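Local coordinates for B12-binding domain-containing protein (Kitasatospora setae, PDB 6WTE), which probably transfers a methyl group from S-adenosylmethionine by way of bound cobalamin, as a radical SAM family methyltransferase that also carries a [4Fe-4S] cluster, at residues D208-E211 and Y212-R215; R554-I557 and M558-R562. All coordinates share one frame; numbering follows the deposited sequence.

Overall arrangement
Both contacts are local, each made within a single helix of the one chain, and they come in series. Contact 1 spans the whole of the short helix 209-214, which runs just ahead of strand 219-221, the first parallel strand of the radical SAM sheet; the side chain of Tyr-212 is about 7 Å from the bound cobalamin. Contact 2 sits in helix 554-566, the last helix of the chain, away from the annotated sites and packed against helix 533-540. Their centres are 23 Å apart and their nearest atoms about 13 Å, without touching, so a helix near the cofactor and the C-terminal helix each carry their own glutamate-arginine pairing.

Contact 1: residues D208-E211 and Y212-R215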
ATOM      1  N   ASP A 208      17.826  -0.624   7.451  1.00 13.74           N
ATOM      2  CA  ASP A 208      19.021  -0.347   6.644  1.00 12.44           C
ATOM      3  C   ASP A 208      18.573   0.182   5.286  1.00 13.83           C
ATOM      4  O   ASP A 208      18.389  -0.574   4.331  1.00 13.79           O
ATOM      5  CB  ASP A 208      19.874  -1.599   6.496  1.00 15.37           C
ATOM      6  CG  ASP A 208      21.264  -1.299   5.949  1.00 17.84           C
ATOM      7  OD1 ASP A 208      21.451  -0.225   5.333  1.00 15.26           O
ATOM      8  OD2 ASP A 208      22.164  -2.142   6.135  1.00 20.03           O
ATOM      9  N   ASN A 209      18.434   1.504   5.189  1.00 14.11           N
ATOM     10  CA  ASN A 209      17.837   2.084   3.991  1.00 12.62           C
ATOM     11  C   ASN A 209      18.718   1.907   2.762  1.00 12.18           C
ATOM     12  O   ASN A 209      18.205   1.629   1.671  1.00 14.05           O
ATOM     13  CB  ASN A 209      17.509   3.553   4.234  1.00 12.58           C
ATOM     14  CG  ASN A 209      16.238   3.724   5.049  1.00 15.81           C
ATOM     15  OD1 ASN A 209      15.139   3.656   4.508  1.00 15.77           O
ATOM     16  ND2 ASN A 209      16.384   3.926   6.356  1.00 11.85           N
ATOM     17  N   LEU A 210      20.041   2.045   2.908  1.00 13.61           N
ATOM     18  CA  LEU A 210      20.908   1.895   1.743  1.00 13.88           C
ATOM     19  C   LEU A 210      20.883   0.465   1.221  1.00 14.33           C
ATOM     20  O   LEU A 210      20.935   0.243   0.006  1.00 15.41           O
ATOM     21  CB  LEU A 210      22.338   2.319   2.081  1.00 13.21           C
ATOM     22  CG  LEU A 210      23.315   2.245   0.905  1.00 15.77           C
ATOM     23  CD1 LEU A 210      22.916   3.236  -0.205  1.00 16.19           C
ATOM     24  CD2 LEU A 210      24.732   2.494   1.380  1.00 19.62           C
ATOM     25  N   GLU A 211      20.788  -0.518   2.121  1.00 16.14           N
ATOM     26  CA  GLU A 211      20.693  -1.908   1.685  1.00 18.11           C
ATOM     27  C   GLU A 211      19.496  -2.115   0.765  1.00 16.00           C
ATOM     28  O   GLU A 211      19.614  -2.739  -0.296  1.00 18.63           O
ATOM     29  CB  GLU A 211      20.597  -2.837   2.898  1.00 16.97           C
ATOM     30  CG  GLU A 211      20.589  -4.319   2.543  1.00 21.21           C
ATOM     31  CD  GLU A 211      21.887  -4.786   1.898  1.00 28.15           C
ATOM     32  OE1 GLU A 211      22.938  -4.139   2.103  1.00 30.93           O
ATOM     33  OE2 GLU A 211      21.858  -5.810   1.184  1.00 35.66           O
ATOM     34  N   TYR A 212      18.334  -1.578   1.145  1.00 15.05           N
ATOM     35  CA  TYR A 212      17.167  -1.673   0.273  1.00 14.04           C
ATOM     36  C   TYR A 212      17.396  -0.933  -1.035  1.00 16.63           C
ATOM     37  O   TYR A 212      17.009  -1.415  -2.106  1.00 16.30           O
ATOM     38  CB  TYR A 212      15.935  -1.118   0.978  1.00 13.53           C
ATOM     39  CG  TYR A 212      15.312  -2.095   1.941  1.00 12.25           C
ATOM     40  CD1 TYR A 212      14.438  -3.073   1.488  1.00 14.29           C
ATOM     41  CD2 TYR A 212      15.600  -2.039   3.297  1.00 11.99           C
ATOM     42  CE1 TYR A 212      13.857  -3.970   2.363  1.00 14.69           C
ATOM     43  CE2 TYR A 212      15.026  -2.937   4.183  1.00 14.08           C
ATOM     44  CZ  TYR A 212      14.154  -3.898   3.706  1.00 14.34           C
ATOM     45  OH  TYR A 212      13.564  -4.794   4.565  1.00 13.04           O
ATOM     46  N   TYR A 213      18.031   0.236  -0.968  1.00 14.76           N
ATOM     47  CA  TYR A 213      18.249   1.024  -2.178  1.00 16.35           C
ATOM     48  C   TYR A 213      19.145   0.284  -3.161  1.00 16.98           C
ATOM     49  O   TYR A 213      18.886   0.280  -4.368  1.00 16.11           O
ATOM     50  CB  TYR A 213      18.851   2.378  -1.808  1.00 14.74           C
ATOM     51  CG  TYR A 213      18.985   3.341  -2.961  1.00 16.26           C
ATOM     52  CD1 TYR A 213      17.870   3.977  -3.488  1.00 16.05           C
ATOM     53  CD2 TYR A 213      20.229   3.627  -3.512  1.00 16.15           C
ATOM     54  CE1 TYR A 213      17.981   4.863  -4.531  1.00 18.06           C
ATOM     55  CE2 TYR A 213      20.356   4.525  -4.564  1.00 15.50           C
ATOM     56  CZ  TYR A 213      19.225   5.136  -5.065  1.00 15.90           C
ATOM     57  OH  TYR A 213      19.337   6.021  -6.103  1.00 17.25           O
ATOM     58  N   ARG A 214      20.198  -0.367  -2.663  1.00 16.25           N
ATOM     59  CA  ARG A 214      21.094  -1.113  -3.537  0.50 17.28           C
ATOM     60  C   ARG A 214      20.433  -2.349  -4.127  1.00 21.33           C
ATOM     61  O   ARG A 214      20.892  -2.854  -5.158  1.00 19.50           O
ATOM     62  CB  ARG A 214      22.360  -1.509  -2.775  0.50 19.74           C
ATOM     63  CG  ARG A 214      23.241  -0.324  -2.412  0.50 19.62           C
ATOM     64  CD  ARG A 214      24.485  -0.754  -1.643  0.50 21.81           C
ATOM     65  NE  ARG A 214      25.284  -1.729  -2.381  0.50 22.80           N
ATOM     66  CZ  ARG A 214      25.466  -2.988  -1.995  0.50 25.37           C
ATOM     67  NH1 ARG A 214      26.207  -3.810  -2.726  0.50 24.39           N
ATOM     68  NH2 ARG A 214      24.912  -3.426  -0.872  0.50 26.09           N
ATOM     69  N   ARG A 215      19.370  -2.846  -3.499  1.00 17.97           N
ATOM     70  CA  ARG A 215      18.636  -3.994  -4.009  1.00 22.05           C
ATOM     71  C   ARG A 215      17.393  -3.580  -4.788  1.00 23.35           C
ATOM     72  O   ARG A 215      16.552  -4.430  -5.094  1.00 25.96           O
ATOM     73  CB  ARG A 215      18.278  -4.934  -2.854  1.00 22.40           C
ATOM     74  CG  ARG A 215      19.513  -5.338  -2.053  1.00 22.84           C
ATOM     75  CD  ARG A 215      19.225  -6.305  -0.912  1.00 29.48           C
ATOM     76  NE  ARG A 215      19.407  -7.696  -1.315  1.00 40.71           N
ATOM     77  CZ  ARG A 215      19.789  -8.668  -0.494  1.00 41.35           C
ATOM     78  NH1 ARG A 215      20.045  -8.401   0.780  1.00 38.38           N
ATOM     79  NH2 ARG A 215      19.928  -9.905  -0.948  1.00 48.94           N
TER
HETATM   80  O   HOH W   1      24.266  -1.647   1.840  1.00 23.13           O
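The short capped helix 209-214 carries a salt-bridge network in which Glu-211 faces Arg-214 and Arg-215, one carboxylate oxygen to each. OE2 of Glu-211 lies 3.2 Å from NH1 of Arg-215, a salt bridge whose hydrogen bond is weak, the two planes standing 84° apart. The other oxygen, OE1, accepts from a water at 2.8 Å. Arg-214 has two conformers; in the one described its NH2 lies a long 3.6 Å from OE1, so this bridge and the water's weak bond to NH2 are doubtful. With CG of Glu-211 anti to the backbone N (chi1 -176°) and the chain bent at chi2, the carboxylate is carried out beside the helix, where both arginines reach it. An alanine here would probably leave the guanidinium of Arg-215 without its carboxylate and freer to turn, and remove the weaker hold on Arg-214. At the start of the helix Asp-208 is the N-cap: its OD1 accepts from Glu-211 N at 3.3 Å, from above the carboxylate plane, and also from Gly-202 N. Leu-210 O receives Arg-214 N at 2.8 Å. The Tyr-212 ring brings its edge, CD2, to within 3.3 Å of Asp-208 O; its hydroxyl bonds to Asp-40, at the end of strand 35-40, an outer strand of the cobalamin-binding domain's sheet, and Tyr-213 OH reaches Asp-266 at the radical SAM sheet.

Contact 2: residues R554-I557 and M558-R562; sequences REEI and MRKAR
Along the C-terminal helix 554-566, Glu-556 and Arg-559 form an i to i+3 salt bridge on the polar side, while Ile-557, Met-558 and Ala-561 pack against helix 533-540. The pairing is side-on and two-pronged: NE of Arg-559 gives to OE1 of Glu-556 and NH2 to OE2, each at 2.9 Å and nearly straight. The two side chains run alongside each other with their planes only 30° apart; OE2 is met at its syn lone pair, OE1 on the syn side but out of the carboxylate plane, and the two bonds from NE and NH2 together fix the rotation of both groups. The third nitrogen, NH1, goes on to Glu-563, one turn later.

On the packed side, Ile-557 meets Leu-538 and Met-558 meets Ser-537. The chain of Met-558, bent at chi3 (-63°), folds its methyl CE back to 3.4 Å from Arg-554 O, the carbonyl that also accepts Met-558 N. Toward solvent, water also joins the side chains. One water donates to Glu-555 O and accepts from Arg-562 NH2; Lys-560 NZ, which bonds to Tyr-543 OH, stays 5.1 Å from Glu-556 OE2, and a second water spans them, 2.8 Å from NZ and 2.8 Å from OE2.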
ATOM      1  N   ARG A 554      13.527  -3.210 -21.708  1.00 15.24           N
ATOM      2  CA  ARG A 554      13.920  -4.352 -20.887  1.00 14.60           C
ATOM      3  C   ARG A 554      14.733  -5.374 -21.677  1.00 15.23           C
ATOM      4  O   ARG A 554      15.667  -5.981 -21.136  1.00 15.44           O
ATOM      5  CB  ARG A 554      12.683  -5.002 -20.253  1.00 14.32           C
ATOM      6  CG  ARG A 554      11.594  -5.460 -21.215  1.00 14.47           C
ATOM      7  CD  ARG A 554      10.351  -5.774 -20.383  1.00 14.10           C
ATOM      8  NE  ARG A 554       9.232  -6.322 -21.147  1.00 16.13           N
ATOM      9  CZ  ARG A 554       8.382  -5.577 -21.841  1.00 18.95           C
ATOM     10  NH1 ARG A 554       8.551  -4.263 -21.887  1.00 16.43           N
ATOM     11  NH2 ARG A 554       7.367  -6.140 -22.491  1.00 18.95           N
ATOM     12  N   GLU A 555      14.406  -5.581 -22.955  1.00 15.57           N
ATOM     13  CA  GLU A 555      15.192  -6.522 -23.750  1.00 16.22           C
ATOM     14  C   GLU A 555      16.623  -6.031 -23.931  1.00 17.83           C
ATOM     15  O   GLU A 555      17.574  -6.816 -23.815  1.00 17.12           O
ATOM     16  CB  GLU A 555      14.533  -6.771 -25.106  1.00 18.12           C
ATOM     17  CG  GLU A 555      13.278  -7.629 -25.026  1.00 24.53           C
ATOM     18  CD  GLU A 555      12.848  -8.166 -26.375  1.00 31.70           C
ATOM     19  OE1 GLU A 555      13.710  -8.694 -27.107  1.00 38.92           O
ATOM     20  OE2 GLU A 555      11.649  -8.055 -26.708  1.00 38.48           O
ATOM     21  N   GLU A 556      16.795  -4.735 -24.209  1.00 16.31           N
ATOM     22  CA  GLU A 556      18.137  -4.179 -24.359  1.00 16.58           C
ATOM     23  C   GLU A 556      18.913  -4.234 -23.050  1.00 16.43           C
ATOM     24  O   GLU A 556      20.116  -4.520 -23.043  1.00 16.84           O
ATOM     25  CB  GLU A 556      18.054  -2.737 -24.863  1.00 17.66           C
ATOM     26  CG  GLU A 556      19.354  -1.932 -24.704  1.00 17.66           C
ATOM     27  CD  GLU A 556      20.526  -2.506 -25.479  1.00 18.95           C
ATOM     28  OE1 GLU A 556      20.303  -3.293 -26.426  1.00 17.65           O
ATOM     29  OE2 GLU A 556      21.684  -2.153 -25.152  1.00 17.46           O
ATOM     30  N   ILE A 557      18.244  -3.963 -21.934  1.00 15.87           N
ATOM     31  CA  ILE A 557      18.935  -3.983 -20.654  1.00 17.79           C
ATOM     32  C   ILE A 557      19.408  -5.395 -20.334  1.00 17.91           C
ATOM     33  O   ILE A 557      20.516  -5.591 -19.821  1.00 17.12           O
ATOM     34  CB  ILE A 557      18.023  -3.393 -19.568  1.00 19.73           C
ATOM     35  CG1 ILE A 557      17.917  -1.883 -19.794  1.00 16.44           C
ATOM     36  CG2 ILE A 557      18.560  -3.709 -18.176  1.00 19.11           C
ATOM     37  CD1 ILE A 557      16.828  -1.207 -19.015  1.00 19.29           C
ATOM     38  N   MET A 558      18.606  -6.403 -20.682  1.00 17.69           N
ATOM     39  CA  MET A 558      19.056  -7.778 -20.492  1.00 17.33           C
ATOM     40  C   MET A 558      20.196  -8.128 -21.447  1.00 18.91           C
ATOM     41  O   MET A 558      21.153  -8.808 -21.055  1.00 19.21           O
ATOM     42  CB  MET A 558      17.873  -8.737 -20.648  1.00 18.80           C
ATOM     43  CG  MET A 558      16.921  -8.671 -19.461  1.00 22.54           C
ATOM     44  SD  MET A 558      15.494  -9.776 -19.525  1.00 22.62           S
ATOM     45  CE  MET A 558      14.612  -9.165 -20.960  1.00 21.56           C
ATOM     46  N   ARG A 559      20.143  -7.638 -22.689  1.00 17.53           N
ATOM     47  CA  ARG A 559      21.259  -7.871 -23.600  1.00 18.22           C
ATOM     48  C   ARG A 559      22.531  -7.226 -23.069  1.00 18.29           C
ATOM     49  O   ARG A 559      23.606  -7.837 -23.097  1.00 19.73           O
ATOM     50  CB  ARG A 559      20.935  -7.335 -24.995  1.00 18.40           C
ATOM     51  CG  ARG A 559      22.024  -7.633 -26.027  1.00 19.16           C
ATOM     52  CD  ARG A 559      21.995  -6.633 -27.186  1.00 19.26           C
ATOM     53  NE  ARG A 559      22.393  -5.312 -26.716  1.00 18.88           N
ATOM     54  CZ  ARG A 559      23.660  -4.927 -26.595  1.00 19.18           C
ATOM     55  NH1 ARG A 559      24.636  -5.756 -26.934  1.00 19.84           N
ATOM     56  NH2 ARG A 559      23.946  -3.715 -26.146  1.00 19.21           N
ATOM     57  N   LYS A 560      22.427  -5.989 -22.575  1.00 18.81           N
ATOM     58  CA  LYS A 560      23.614  -5.287 -22.109  1.00 24.12           C
ATOM     59  C   LYS A 560      24.176  -5.927 -20.851  1.00 24.90           C
ATOM     60  O   LYS A 560      25.395  -5.927 -20.651  1.00 26.82           O
ATOM     61  CB  LYS A 560      23.301  -3.809 -21.862  1.00 24.59           C
ATOM     62  CG  LYS A 560      24.556  -2.942 -21.794  1.00 32.13           C
ATOM     63  CD  LYS A 560      24.275  -1.487 -22.135  1.00 30.45           C
ATOM     64  CE  LYS A 560      23.802  -0.721 -20.914  1.00 32.37           C
ATOM     65  NZ  LYS A 560      23.355   0.654 -21.265  1.00 28.06           N
ATOM     66  N   ALA A 561      23.310  -6.495 -20.006  1.00 21.05           N
ATOM     67  CA  ALA A 561      23.790  -7.208 -18.827  1.00 20.78           C
ATOM     68  C   ALA A 561      24.541  -8.474 -19.214  1.00 24.80           C
ATOM     69  O   ALA A 561      25.557  -8.815 -18.593  1.00 24.60           O
ATOM     70  CB  ALA A 561      22.619  -7.538 -17.903  1.00 21.85           C
ATOM     71  N   ARG A 562      24.050  -9.192 -20.231  1.00 22.29           N
ATOM     72  CA  ARG A 562      24.808 -10.327 -20.751  1.00 22.84           C
ATOM     73  C   ARG A 562      26.165  -9.872 -21.275  1.00 24.22           C
ATOM     74  O   ARG A 562      27.192 -10.512 -21.008  1.00 27.00           O
ATOM     75  CB  ARG A 562      24.014 -11.034 -21.855  1.00 22.47           C
ATOM     76  CG  ARG A 562      22.647 -11.564 -21.426  1.00 26.65           C
ATOM     77  CD  ARG A 562      22.046 -12.504 -22.474  1.00 26.76           C
ATOM     78  NE  ARG A 562      21.619 -11.824 -23.702  1.00 24.43           N
ATOM     79  CZ  ARG A 562      20.375 -11.409 -23.941  1.00 21.29           C
ATOM     80  NH1 ARG A 562      19.418 -11.591 -23.039  1.00 28.14           N
ATOM     81  NH2 ARG A 562      20.083 -10.810 -25.085  1.00 19.24           N
TER
HETATM   82  O   HOH W   2      17.429  -9.584 -24.365  1.00 22.28           O
HETATM   83  O   HOH W   3      21.920   0.222 -23.642  1.00 21.41           O